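Local coordinates for protein trichothecene 3-O-acetyltransferase (Gibberella zeae, PDB 3B30) that probably transfers an acetyl group from acetyl-coenzyme A to the 3-hydroxyl of trichothecene toxins, at residues M1-Q6 and S73-F78; T261-S266 and F289-D294; S378-V383 and Y413-K418. All coordinates share one frame; numbering follows the deposited sequence.

Contact 1 (M1-Q6 and S73-F78); sequences MAFKIQ and SFIVPF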
loop_
_atom_site.group_PDB
_atom_site.type_symbol
_atom_site.label_atom_id
_atom_site.label_comp_id
_atom_site.label_asym_id
_atom_site.label_seq_id
_atom_site.Cartn_x
_atom_site.Cartn_y
_atom_site.Cartn_z
ATOM N N MET A 1 24.777 11.702 17.053
ATOM C CA MET A 1 23.766 10.575 16.949
ATOM C C MET A 1 23.921 9.844 15.601
ATOM O O MET A 1 23.996 10.469 14.527
ATOM C CB MET A 1 22.315 11.049 17.172
ATOM C CG MET A 1 21.206 9.910 17.165
ATOM S SD MET A 1 21.179 8.689 18.550
ATOM C CE MET A 1 20.014 7.474 17.942
ATOM N N ALA A 2 24.076 8.532 15.701
ATOM C CA ALA A 2 24.303 7.677 14.566
ATOM C C ALA A 2 23.384 6.502 14.839
ATOM O O ALA A 2 22.943 6.294 15.977
ATOM C CB ALA A 2 25.757 7.204 14.528
ATOM N N PHE A 3 23.107 5.735 13.797
ATOM C CA PHE A 3 22.259 4.582 13.909
ATOM C C PHE A 3 22.535 3.767 12.670
ATOM O O PHE A 3 22.927 4.294 11.625
ATOM C CB PHE A 3 20.752 4.963 14.029
ATOM C CG PHE A 3 20.326 6.078 13.096
ATOM C CD1 PHE A 3 19.945 5.791 11.776
ATOM C CD2 PHE A 3 20.301 7.422 13.537
ATOM C CE1 PHE A 3 19.573 6.813 10.896
ATOM C CE2 PHE A 3 19.918 8.462 12.654
ATOM C CZ PHE A 3 19.558 8.158 11.337
ATOM N N LYS A 4 22.354 2.475 12.810
ATOM C CA LYS A 4 22.558 1.550 11.713
ATOM C C LYS A 4 21.589 0.415 11.955
ATOM O O LYS A 4 21.914 -0.608 12.577
ATOM C CB LYS A 4 24.019 1.078 11.615
ATOM C CG LYS A 4 24.243 0.201 10.372
ATOM C CD LYS A 4 25.724 0.021 10.008
ATOM C CE LYS A 4 25.845 -0.794 8.686
ATOM N NZ LYS A 4 27.281 -0.809 8.186
ATOM N N ILE A 5 20.369 0.658 11.495
ATOM C CA ILE A 5 19.259 -0.222 11.782
ATOM C C ILE A 5 19.036 -1.117 10.580
ATOM O O ILE A 5 18.601 -0.654 9.525
ATOM C CB ILE A 5 17.973 0.576 12.107
ATOM C CG1 ILE A 5 18.251 1.537 13.282
ATOM C CG2 ILE A 5 16.810 -0.411 12.424
ATOM C CD1 ILE A 5 17.144 2.652 13.499
ATOM N N GLN A 6 19.311 -2.396 10.765
ATOM C CA GLN A 6 19.105 -3.371 9.701
ATOM C C GLN A 6 17.627 -3.441 9.364
ATOM O O GLN A 6 16.759 -3.488 10.270
ATOM C CB GLN A 6 19.600 -4.742 10.137
ATOM C CG GLN A 6 19.654 -5.759 8.974
ATOM C CD GLN A 6 20.378 -7.019 9.338
ATOM O OE1 GLN A 6 19.903 -8.126 9.061
ATOM N NE2 GLN A 6 21.515 -6.872 9.977
ATOM N N SER A 73 20.456 -4.249 3.609
ATOM C CA SER A 73 20.228 -2.819 3.742
ATOM C C SER A 73 19.969 -2.400 5.175
ATOM O O SER A 73 19.488 -3.189 5.991
ATOM C CB SER A 73 19.080 -2.361 2.856
ATOM O OG SER A 73 19.440 -2.529 1.485
ATOM N N PHE A 74 20.285 -1.142 5.466
ATOM C CA PHE A 74 20.249 -0.655 6.835
ATOM C C PHE A 74 19.729 0.762 6.728
ATOM O O PHE A 74 19.983 1.443 5.738
ATOM C CB PHE A 74 21.667 -0.598 7.463
ATOM C CG PHE A 74 22.312 -1.938 7.664
ATOM C CD1 PHE A 74 22.942 -2.589 6.601
ATOM C CD2 PHE A 74 22.323 -2.535 8.924
ATOM C CE1 PHE A 74 23.562 -3.828 6.786
ATOM C CE2 PHE A 74 22.924 -3.791 9.123
ATOM C CZ PHE A 74 23.556 -4.431 8.034
ATOM N N ILE A 75 19.022 1.209 7.750
ATOM C CA ILE A 75 18.689 2.635 7.857
ATOM C C ILE A 75 19.871 3.334 8.551
ATOM O O ILE A 75 20.265 2.956 9.644
ATOM C CB ILE A 75 17.378 2.860 8.663
ATOM C CG1 ILE A 75 16.166 2.304 7.880
ATOM C CG2 ILE A 75 17.189 4.402 9.010
ATOM C CD1 ILE A 75 14.878 2.148 8.784
ATOM N N VAL A 76 20.426 4.347 7.896
ATOM C CA VAL A 76 21.645 5.005 8.382
ATOM C C VAL A 76 21.455 6.508 8.242
ATOM O O VAL A 76 20.543 6.948 7.561
ATOM C CB VAL A 76 22.924 4.522 7.618
ATOM C CG1 VAL A 76 23.190 3.048 7.859
ATOM C CG2 VAL A 76 22.786 4.785 6.096
ATOM N N PRO A 77 22.281 7.314 8.937
ATOM C CA PRO A 77 22.056 8.766 8.848
ATOM C C PRO A 77 22.090 9.326 7.415
ATOM O O PRO A 77 22.737 8.761 6.539
ATOM C CB PRO A 77 23.185 9.358 9.707
ATOM C CG PRO A 77 23.464 8.242 10.780
ATOM C CD PRO A 77 23.363 6.961 9.885
ATOM N N PHE A 78 21.351 10.409 7.200
ATOM C CA PHE A 78 21.237 11.044 5.896
ATOM C C PHE A 78 21.253 12.545 6.103
ATOM O O PHE A 78 22.302 13.164 6.005
ATOM C CB PHE A 78 19.973 10.597 5.162
ATOM C CG PHE A 78 19.811 11.226 3.796
ATOM C CD1 PHE A 78 18.599 11.796 3.415
ATOM C CD2 PHE A 78 20.885 11.258 2.904
ATOM C CE1 PHE A 78 18.440 12.403 2.116
ATOM C CE2 PHE A 78 20.749 11.848 1.610
ATOM C CZ PHE A 78 19.515 12.411 1.232
#
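Phe3 lies against Pro77, and this pair forms the apolar centre of the contact. The proline ring covers one face of the phenyl, with Pro77 CG 4.0 Å from the ring centroid and 12° off the normal, a CH-pi contact. CG of Phe3 sits between its own backbone N and carbonyl carbon (chi1 42°), which swings the phenyl in toward the Val76-Pro77 peptide. Its CE1 corner also reaches CG2 of Ile75 at 3.9 Å, while Ile75 O comes to the ring edge in plane.

Beyond the phenyl the two chains pair as antiparallel strands. Ile5 and Ile75 are a hydrogen-bonded pair: Ile5 N gives to Ile75 O at 3.0 Å, and Ile75 N to Ile5 O at 2.6 Å. Their side chains share one face of the sheet, where Ile5 also touches Trp55. Gln6 and Phe74 follow as a non-hydrogen-bonded pair on the other face. Strand 5-6 is an outermost strand of a small three-stranded antiparallel sheet, with 72-76 in the middle and 59-63 beyond it; the N-terminus is stitched on at the surface.

Farther out, Lys4 runs extended across the Phe74 ring. With CG anti to the backbone N, the chain passes CG beside Phe74 CD2 at 3.6 Å and sets CE over the ring centre, 3.9 Å from the centroid. The ammonium NZ continues above the same face, 5.0 Å from that centroid and 9° off its normal, in a cation-pi contact. A salt bridge to Glu63 of strand 59-63, on the other side of 72-76, holds NZ as well.

Contact 2 (T261-S266 and F289-D294); sequences TDDALS and FCRAVD. With ETB (Ethyl Coenzyme A), chain B.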
loop_
_atom_site.group_PDB
_atom_site.type_symbol
_atom_site.label_atom_id
_atom_site.label_comp_id
_atom_site.label_asym_id
_atom_site.label_seq_id
_atom_site.Cartn_x
_atom_site.Cartn_y
_atom_site.Cartn_z
ATOM N N THR A 261 -16.360 -7.098 5.623
ATOM C CA THR A 261 -16.605 -6.123 4.579
ATOM C C THR A 261 -15.490 -6.124 3.532
ATOM O O THR A 261 -15.754 -6.145 2.331
ATOM C CB THR A 261 -16.761 -4.712 5.222
ATOM O OG1 THR A 261 -17.853 -4.772 6.142
ATOM C CG2 THR A 261 -17.095 -3.666 4.171
ATOM N N ASP A 262 -14.251 -6.089 4.009
ATOM C CA ASP A 262 -13.085 -6.115 3.138
ATOM C C ASP A 262 -13.032 -7.422 2.302
ATOM O O ASP A 262 -12.764 -7.388 1.097
ATOM C CB ASP A 262 -11.828 -5.926 4.006
ATOM C CG ASP A 262 -10.591 -5.568 3.199
ATOM O OD1 ASP A 262 -10.126 -6.402 2.394
ATOM O OD2 ASP A 262 -10.069 -4.455 3.413
ATOM N N ASP A 263 -13.283 -8.563 2.928
ATOM C CA ASP A 263 -13.395 -9.830 2.193
ATOM C C ASP A 263 -14.396 -9.721 1.031
ATOM O O ASP A 263 -14.123 -10.174 -0.070
ATOM C CB ASP A 263 -13.924 -10.959 3.099
ATOM C CG ASP A 263 -12.961 -11.404 4.174
ATOM O OD1 ASP A 263 -11.736 -11.113 4.129
ATOM O OD2 ASP A 263 -13.462 -12.080 5.112
ATOM N N ALA A 264 -15.590 -9.182 1.309
ATOM C CA ALA A 264 -16.708 -9.166 0.341
ATOM C C ALA A 264 -16.397 -8.290 -0.873
ATOM O O ALA A 264 -16.667 -8.670 -2.013
ATOM C CB ALA A 264 -18.004 -8.698 1.042
ATOM N N LEU A 265 -15.795 -7.125 -0.637
ATOM C CA LEU A 265 -15.352 -6.293 -1.746
ATOM C C LEU A 265 -14.198 -6.931 -2.539
ATOM O O LEU A 265 -14.184 -6.923 -3.791
ATOM C CB LEU A 265 -14.928 -4.895 -1.234
ATOM C CG LEU A 265 -14.482 -3.966 -2.381
ATOM C CD1 LEU A 265 -15.552 -3.826 -3.485
ATOM C CD2 LEU A 265 -14.044 -2.592 -1.843
ATOM N N SER A 266 -13.213 -7.469 -1.827
ATOM C CA SER A 266 -12.110 -8.188 -2.484
ATOM C C SER A 266 -12.669 -9.317 -3.362
ATOM O O SER A 266 -12.236 -9.505 -4.509
ATOM C CB SER A 266 -11.160 -8.762 -1.438
ATOM O OG SER A 266 -10.581 -7.701 -0.662
ATOM N N PHE A 289 -5.564 -15.017 -6.901
ATOM C CA PHE A 289 -5.752 -13.789 -6.129
ATOM C C PHE A 289 -4.606 -13.737 -5.132
ATOM O O PHE A 289 -4.378 -14.700 -4.401
ATOM C CB PHE A 289 -7.102 -13.798 -5.388
ATOM C CG PHE A 289 -7.545 -12.434 -4.872
ATOM C CD1 PHE A 289 -8.467 -11.673 -5.586
ATOM C CD2 PHE A 289 -7.052 -11.926 -3.656
ATOM C CE1 PHE A 289 -8.915 -10.426 -5.105
ATOM C CE2 PHE A 289 -7.499 -10.669 -3.169
ATOM C CZ PHE A 289 -8.427 -9.926 -3.915
ATOM N N CYS A 290 -3.883 -12.615 -5.128
ATOM C CA CYS A 290 -2.817 -12.388 -4.175
ATOM C C CYS A 290 -3.257 -11.249 -3.272
ATOM O O CYS A 290 -3.486 -10.128 -3.727
ATOM C CB CYS A 290 -1.517 -12.002 -4.883
ATOM S SG CYS A 290 -0.974 -13.187 -6.144
ATOM N N ARG A 291 -3.407 -11.539 -1.992
ATOM C CA ARG A 291 -3.947 -10.527 -1.092
ATOM C C ARG A 291 -2.920 -10.106 -0.018
ATOM O O ARG A 291 -2.414 -10.952 0.717
ATOM C CB ARG A 291 -5.186 -11.082 -0.420
ATOM C CG ARG A 291 -5.995 -10.012 0.305
ATOM C CD ARG A 291 -7.003 -10.695 1.245
ATOM N NE ARG A 291 -8.039 -9.780 1.736
ATOM C CZ ARG A 291 -9.061 -10.152 2.505
ATOM N NH1 ARG A 291 -9.169 -11.410 2.865
ATOM N NH2 ARG A 291 -9.975 -9.269 2.890
ATOM N N ALA A 292 -2.645 -8.804 0.077
ATOM C CA ALA A 292 -1.720 -8.293 1.092
ATOM C C ALA A 292 -2.349 -8.391 2.479
ATOM O O ALA A 292 -3.549 -8.068 2.686
ATOM C CB ALA A 292 -1.294 -6.863 0.811
ATOM N N VAL A 293 -1.544 -8.872 3.412
ATOM C CA VAL A 293 -1.959 -9.029 4.799
ATOM C C VAL A 293 -0.892 -8.422 5.728
ATOM O O VAL A 293 0.295 -8.734 5.607
ATOM C CB VAL A 293 -2.202 -10.525 5.158
ATOM C CG1 VAL A 293 -2.743 -10.658 6.578
ATOM C CG2 VAL A 293 -3.254 -11.120 4.221
ATOM N N ASP A 294 -1.333 -7.566 6.647
ATOM C CA ASP A 294 -0.498 -7.119 7.776
ATOM C C ASP A 294 -0.216 -8.306 8.688
ATOM O O ASP A 294 -1.145 -8.939 9.184
ATOM C CB ASP A 294 -1.266 -6.016 8.552
ATOM C CG ASP A 294 -0.488 -5.465 9.754
ATOM O OD1 ASP A 294 0.710 -5.787 9.923
ATOM O OD2 ASP A 294 -1.094 -4.672 10.510
HETATM N N1A ETB B . -18.602 -12.670 13.948
HETATM C C2A ETB B . -18.797 -11.935 12.838
HETATM N N3A ETB B . -17.841 -11.142 12.340
HETATM C C4A ETB B . -16.655 -11.084 12.910
HETATM C C5A ETB B . -16.425 -11.805 14.040
HETATM C C6A ETB B . -17.426 -12.613 14.587
HETATM N N6A ETB B . -17.294 -13.222 15.741
HETATM N N7A ETB B . -15.204 -11.522 14.410
HETATM C C8A ETB B . -14.661 -10.653 13.570
HETATM N N9A ETB B . -15.565 -10.367 12.636
HETATM C C1B ETB B . -15.466 -9.407 11.562
HETATM C C2B ETB B . -15.451 -7.984 12.060
HETATM O O2B ETB B . -16.670 -7.556 12.482
HETATM C C3B ETB B . -14.858 -7.261 10.882
HETATM O O3B ETB B . -15.861 -7.084 9.970
HETATM P P3B ETB B . -16.236 -5.767 9.328
HETATM O O7A ETB B . -16.944 -5.191 10.330
HETATM O O8A ETB B . -15.114 -4.970 9.094
HETATM O O9A ETB B . -17.008 -6.063 8.176
HETATM C C4B ETB B . -13.955 -8.310 10.337
HETATM O O4B ETB B . -14.276 -9.522 10.890
HETATM C C5B ETB B . -12.536 -7.936 10.647
HETATM O O5B ETB B . -11.653 -8.862 10.178
HETATM P P1A ETB B . -10.162 -8.548 9.912
HETATM O O1A ETB B . -9.696 -9.811 9.384
HETATM O O2A ETB B . -9.483 -8.136 11.113
HETATM O O3A ETB B . -10.007 -7.322 8.973
HETATM P P2A ETB B . -10.443 -7.104 7.522
HETATM O O4A ETB B . -11.001 -5.835 7.562
HETATM O O5A ETB B . -11.220 -8.165 7.096
HETATM O O6A ETB B . -9.143 -7.083 6.695
HETATM C CBP ETB B . -6.983 -7.662 5.978
HETATM C CCP ETB B . -8.303 -8.164 6.561
HETATM C CDP ETB B . -6.199 -8.868 5.609
HETATM C CEP ETB B . -7.075 -6.799 4.747
HETATM C CAP ETB B . -6.309 -6.793 7.028
HETATM O OAP ETB B . -6.211 -7.441 8.220
HETATM C C9P ETB B . -4.983 -6.304 6.539
HETATM O O9P ETB B . -3.949 -7.100 6.824
HETATM N N8P ETB B . -4.933 -5.205 5.822
HETATM C C7P ETB B . -3.752 -4.514 5.420
HETATM C C6P ETB B . -3.016 -5.062 4.218
HETATM C C5P ETB B . -1.747 -4.290 3.939
HETATM O O5P ETB B . -0.878 -4.028 4.801
HETATM N N4P ETB B . -1.654 -3.874 2.726
HETATM C C3P ETB B . -0.404 -3.798 2.037
HETATM O O HOH W 1 -8.104 -7.001 0.722
#
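Charge dominates this contact: Arg291, reaching out from strand 286-294, meets Asp262 and Asp263 on the first turn of helix 261-277. Its NH1 and NH2 both close on a single oxygen, Asp263 OD1, with NH2 at 2.8 Å from it. That oxygen lies in the guanidinium plane, although the carboxylate is turned 61° against it. NH2 also gives a straighter bond to Asp262 OD1 (2.9 Å, 165°), which it meets on the anti side but 33° out of the carboxylate plane. The arginine chain is extended from CG to NE, and this carries the guanidinium over to the helix. Asp263 OD2 is taken by Arg335, and Asp262 OD2 by Ser379 OG.

Water fills in beside the salt-bridge network: one molecule donates to Asp262 OD1 and accepts from Arg291 NE at 3.0 Å.

The network stands beside the coenzyme site of this acyltransferase, whose ethyl coenzyme A runs between helix and strand and lays its CCP over one guanidinium face. Thr261 N and OG1 both bond to O9A of the 3'-phosphate, with OG1 at 2.6 Å; Ser260 also hydrogen-bonds the ligand. On the strand side, Asp294 N gives to the pantetheine carbonyl O9P at 2.7 Å.

Apolar packing is slight. Phe289 CZ rests on Ser266 CB at 3.9 Å, while Ser266 OG turns back to Asp262 O.

Contact 3 (S378-V383 and Y413-K418); sequences SSWAKV and YFMPKK. With ETB (Ethyl Coenzyme A), chain B.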
loop_
_atom_site.group_PDB
_atom_site.type_symbol
_atom_site.label_atom_id
_atom_site.label_comp_id
_atom_site.label_asym_id
_atom_site.label_seq_id
_atom_site.Cartn_x
_atom_site.Cartn_y
_atom_site.Cartn_z
ATOM N N SER A 378 -3.820 -4.874 -2.529
ATOM C CA SER A 378 -3.336 -4.390 -1.232
ATOM C C SER A 378 -4.338 -3.408 -0.608
ATOM O O SER A 378 -4.534 -2.283 -1.091
ATOM C CB SER A 378 -1.939 -3.753 -1.346
ATOM O OG SER A 378 -1.439 -3.444 -0.049
ATOM N N SER A 379 -4.999 -3.850 0.467
ATOM C CA SER A 379 -5.984 -3.016 1.157
ATOM C C SER A 379 -5.323 -2.082 2.164
ATOM O O SER A 379 -4.643 -2.539 3.099
ATOM C CB SER A 379 -6.997 -3.895 1.898
ATOM O OG SER A 379 -7.874 -3.114 2.682
ATOM N N TRP A 380 -5.540 -0.783 2.007
ATOM C CA TRP A 380 -5.089 0.170 3.046
ATOM C C TRP A 380 -6.274 0.624 3.889
ATOM O O TRP A 380 -6.188 1.613 4.635
ATOM C CB TRP A 380 -4.411 1.381 2.382
ATOM C CG TRP A 380 -3.184 1.025 1.547
ATOM C CD1 TRP A 380 -2.485 -0.150 1.576
ATOM C CD2 TRP A 380 -2.515 1.864 0.600
ATOM N NE1 TRP A 380 -1.432 -0.096 0.696
ATOM C CE2 TRP A 380 -1.419 1.129 0.090
ATOM C CE3 TRP A 380 -2.749 3.159 0.115
ATOM C CZ2 TRP A 380 -0.548 1.645 -0.876
ATOM C CZ3 TRP A 380 -1.872 3.682 -0.847
ATOM C CH2 TRP A 380 -0.793 2.928 -1.327
ATOM N N ALA A 381 -7.390 -0.110 3.783
ATOM C CA ALA A 381 -8.680 0.360 4.320
ATOM C C ALA A 381 -8.595 0.673 5.812
ATOM O O ALA A 381 -9.192 1.655 6.263
ATOM C CB ALA A 381 -9.806 -0.670 4.057
ATOM N N LYS A 382 -7.852 -0.150 6.559
ATOM C CA LYS A 382 -7.785 -0.052 8.049
ATOM C C LYS A 382 -6.804 0.992 8.615
ATOM O O LYS A 382 -6.736 1.177 9.840
ATOM C CB LYS A 382 -7.434 -1.413 8.664
ATOM C CG LYS A 382 -5.969 -1.849 8.417
ATOM C CD LYS A 382 -5.729 -3.248 8.976
ATOM C CE LYS A 382 -4.268 -3.633 8.927
ATOM N NZ LYS A 382 -3.798 -4.084 10.255
ATOM N N VAL A 383 -6.031 1.654 7.755
ATOM C CA VAL A 383 -5.079 2.639 8.280
ATOM C C VAL A 383 -5.772 3.957 8.666
ATOM O O VAL A 383 -6.880 4.223 8.211
ATOM C CB VAL A 383 -3.801 2.836 7.402
ATOM C CG1 VAL A 383 -3.125 1.487 7.098
ATOM C CG2 VAL A 383 -4.069 3.643 6.103
ATOM N N TYR A 413 -5.568 -1.340 -5.189
ATOM C CA TYR A 413 -5.526 -0.888 -3.770
ATOM C C TYR A 413 -6.920 -0.574 -3.251
ATOM O O TYR A 413 -7.783 -0.144 -4.035
ATOM C CB TYR A 413 -4.683 0.391 -3.621
ATOM C CG TYR A 413 -3.249 0.221 -4.055
ATOM C CD1 TYR A 413 -2.822 0.631 -5.320
ATOM C CD2 TYR A 413 -2.320 -0.385 -3.208
ATOM C CE1 TYR A 413 -1.489 0.443 -5.714
ATOM C CE2 TYR A 413 -1.002 -0.586 -3.602
ATOM C CZ TYR A 413 -0.595 -0.166 -4.844
ATOM O OH TYR A 413 0.730 -0.383 -5.178
ATOM N N PHE A 414 -7.138 -0.749 -1.938
ATOM C CA PHE A 414 -8.234 -0.022 -1.259
ATOM C C PHE A 414 -7.610 1.156 -0.518
ATOM O O PHE A 414 -6.586 1.004 0.165
ATOM C CB PHE A 414 -8.991 -0.875 -0.235
ATOM C CG PHE A 414 -9.682 -2.093 -0.822
ATOM C CD1 PHE A 414 -9.977 -2.157 -2.184
ATOM C CD2 PHE A 414 -10.058 -3.151 0.002
ATOM C CE1 PHE A 414 -10.597 -3.309 -2.726
ATOM C CE2 PHE A 414 -10.687 -4.293 -0.526
ATOM C CZ PHE A 414 -10.946 -4.359 -1.887
ATOM N N MET A 415 -8.241 2.313 -0.636
ATOM C CA MET A 415 -7.801 3.472 0.133
ATOM C C MET A 415 -8.166 3.292 1.610
ATOM O O MET A 415 -9.015 2.449 1.928
ATOM C CB MET A 415 -8.429 4.724 -0.430
ATOM C CG MET A 415 -8.051 5.012 -1.909
ATOM S SD MET A 415 -6.271 5.192 -2.175
ATOM C CE MET A 415 -5.789 3.657 -2.979
ATOM N N PRO A 416 -7.529 4.077 2.503
ATOM C CA PRO A 416 -8.047 4.179 3.856
ATOM C C PRO A 416 -9.546 4.458 3.760
ATOM O O PRO A 416 -10.000 5.326 2.969
ATOM C CB PRO A 416 -7.265 5.376 4.447
ATOM C CG PRO A 416 -5.961 5.355 3.702
ATOM C CD PRO A 416 -6.328 4.928 2.291
ATOM N N LYS A 417 -10.310 3.685 4.516
ATOM C CA LYS A 417 -11.763 3.739 4.491
ATOM C C LYS A 417 -12.177 5.090 5.035
ATOM O O LYS A 417 -11.682 5.508 6.087
ATOM C CB LYS A 417 -12.323 2.644 5.407
ATOM C CG LYS A 417 -13.848 2.595 5.496
ATOM C CD LYS A 417 -14.333 1.512 6.495
ATOM C CE LYS A 417 -14.188 1.952 7.960
ATOM N NZ LYS A 417 -15.060 3.149 8.210
ATOM N N LYS A 418 -13.091 5.762 4.339
ATOM C CA LYS A 418 -13.637 7.012 4.835
ATOM C C LYS A 418 -14.396 6.723 6.145
ATOM O O LYS A 418 -14.987 5.647 6.285
ATOM C CB LYS A 418 -14.528 7.650 3.762
ATOM C CG LYS A 418 -14.967 9.068 4.075
ATOM C CD LYS A 418 -15.660 9.696 2.905
ATOM C CE LYS A 418 -16.141 11.085 3.262
ATOM N NZ LYS A 418 -16.868 11.598 2.077
HETATM N N1A ETB B . -18.602 -12.670 13.948
HETATM C C2A ETB B . -18.797 -11.935 12.838
HETATM N N3A ETB B . -17.841 -11.142 12.340
HETATM C C4A ETB B . -16.655 -11.084 12.910
HETATM C C5A ETB B . -16.425 -11.805 14.040
HETATM C C6A ETB B . -17.426 -12.613 14.587
HETATM N N6A ETB B . -17.294 -13.222 15.741
HETATM N N7A ETB B . -15.204 -11.522 14.410
HETATM C C8A ETB B . -14.661 -10.653 13.570
HETATM N N9A ETB B . -15.565 -10.367 12.636
HETATM C C1B ETB B . -15.466 -9.407 11.562
HETATM C C2B ETB B . -15.451 -7.984 12.060
HETATM O O2B ETB B . -16.670 -7.556 12.482
HETATM C C3B ETB B . -14.858 -7.261 10.882
HETATM O O3B ETB B . -15.861 -7.084 9.970
HETATM P P3B ETB B . -16.236 -5.767 9.328
HETATM O O7A ETB B . -16.944 -5.191 10.330
HETATM O O8A ETB B . -15.114 -4.970 9.094
HETATM O O9A ETB B . -17.008 -6.063 8.176
HETATM C C4B ETB B . -13.955 -8.310 10.337
HETATM O O4B ETB B . -14.276 -9.522 10.890
HETATM C C5B ETB B . -12.536 -7.936 10.647
HETATM O O5B ETB B . -11.653 -8.862 10.178
HETATM P P1A ETB B . -10.162 -8.548 9.912
HETATM O O1A ETB B . -9.696 -9.811 9.384
HETATM O O2A ETB B . -9.483 -8.136 11.113
HETATM O O3A ETB B . -10.007 -7.322 8.973
HETATM P P2A ETB B . -10.443 -7.104 7.522
HETATM O O4A ETB B . -11.001 -5.835 7.562
HETATM O O5A ETB B . -11.220 -8.165 7.096
HETATM O O6A ETB B . -9.143 -7.083 6.695
HETATM C CBP ETB B . -6.983 -7.662 5.978
HETATM C CCP ETB B . -8.303 -8.164 6.561
HETATM C CDP ETB B . -6.199 -8.868 5.609
HETATM C CEP ETB B . -7.075 -6.799 4.747
HETATM C CAP ETB B . -6.309 -6.793 7.028
HETATM O OAP ETB B . -6.211 -7.441 8.220
HETATM C C9P ETB B . -4.983 -6.304 6.539
HETATM O O9P ETB B . -3.949 -7.100 6.824
HETATM N N8P ETB B . -4.933 -5.205 5.822
HETATM C C7P ETB B . -3.752 -4.514 5.420
HETATM C C6P ETB B . -3.016 -5.062 4.218
HETATM C C5P ETB B . -1.747 -4.290 3.939
HETATM O O5P ETB B . -0.878 -4.028 4.801
HETATM N N4P ETB B . -1.654 -3.874 2.726
HETATM C C3P ETB B . -0.404 -3.798 2.037
#
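Trp380 and Tyr413 make the dense part of this contact. The Tyr413 ring overhangs the indole toward the rim of one face, with Tyr413 CE2 3.6 Å from Trp380 CZ2; the planes are inclined at 42°, so the rings meet obliquely. Both have CG anti to the carbonyl carbon (chi1 -60° each), which turns the two rings into each other. Beneath them the strands pair in parallel: Phe414 N gives to Ser378 O at 3.1 Å, and Phe414 O takes Trp380 N at 2.8 Å. The pairing outlasts the strands, for Lys417 N meets Ala381 O on a lone pair at 2.9 Å and nearly straight (173°). Val383 CG2 presses on Pro416 CG at 3.5 Å. Inside 378-383, Ser379 OG accepts from Ala381 N, an ST turn, and is held by Asp262 OD2.

The looser part is made by the lysines. Lys417 runs extended at first, then folds at its last two torsions so that NZ comes back to Lys418 O. Lys382, exposed, lies along the pantetheine arm of ethyl coenzyme A with CE 3.5 Å from N8P, and its NZ is paired with Asp294. A weak hydrogen bond runs from the ligand's N4P to Ser379 O.

Strand 375-379 lies between 286-294 and 411-414 in the large mixed sheet, and 423-430 flanks 411-414 beyond. Helix 261-277 packs on the Phe414 side, while helix 161-176 meets Trp380, Lys382 and Val383.

Contact 1 is a surface affair, its centre 34 Å from that of contact 2 and 30 Å from that of contact 3, in a separate small antiparallel sheet. Contacts 2 and 3 are buried, share the large mixed sheet through adjoining strands 286-294 and 375-379, and line the same coenzyme. They also touch directly: besides the polar links, Ser266 OG lies 3.4 Å from Phe414 CE2. The chemistry follows the place. At the surface, antiparallel backbone pairing is joined by rings topped by a proline and a lysine; inside, contact 2 relies on buried charges between helix and strand, and contact 3 on parallel strand pairing and aromatic packing.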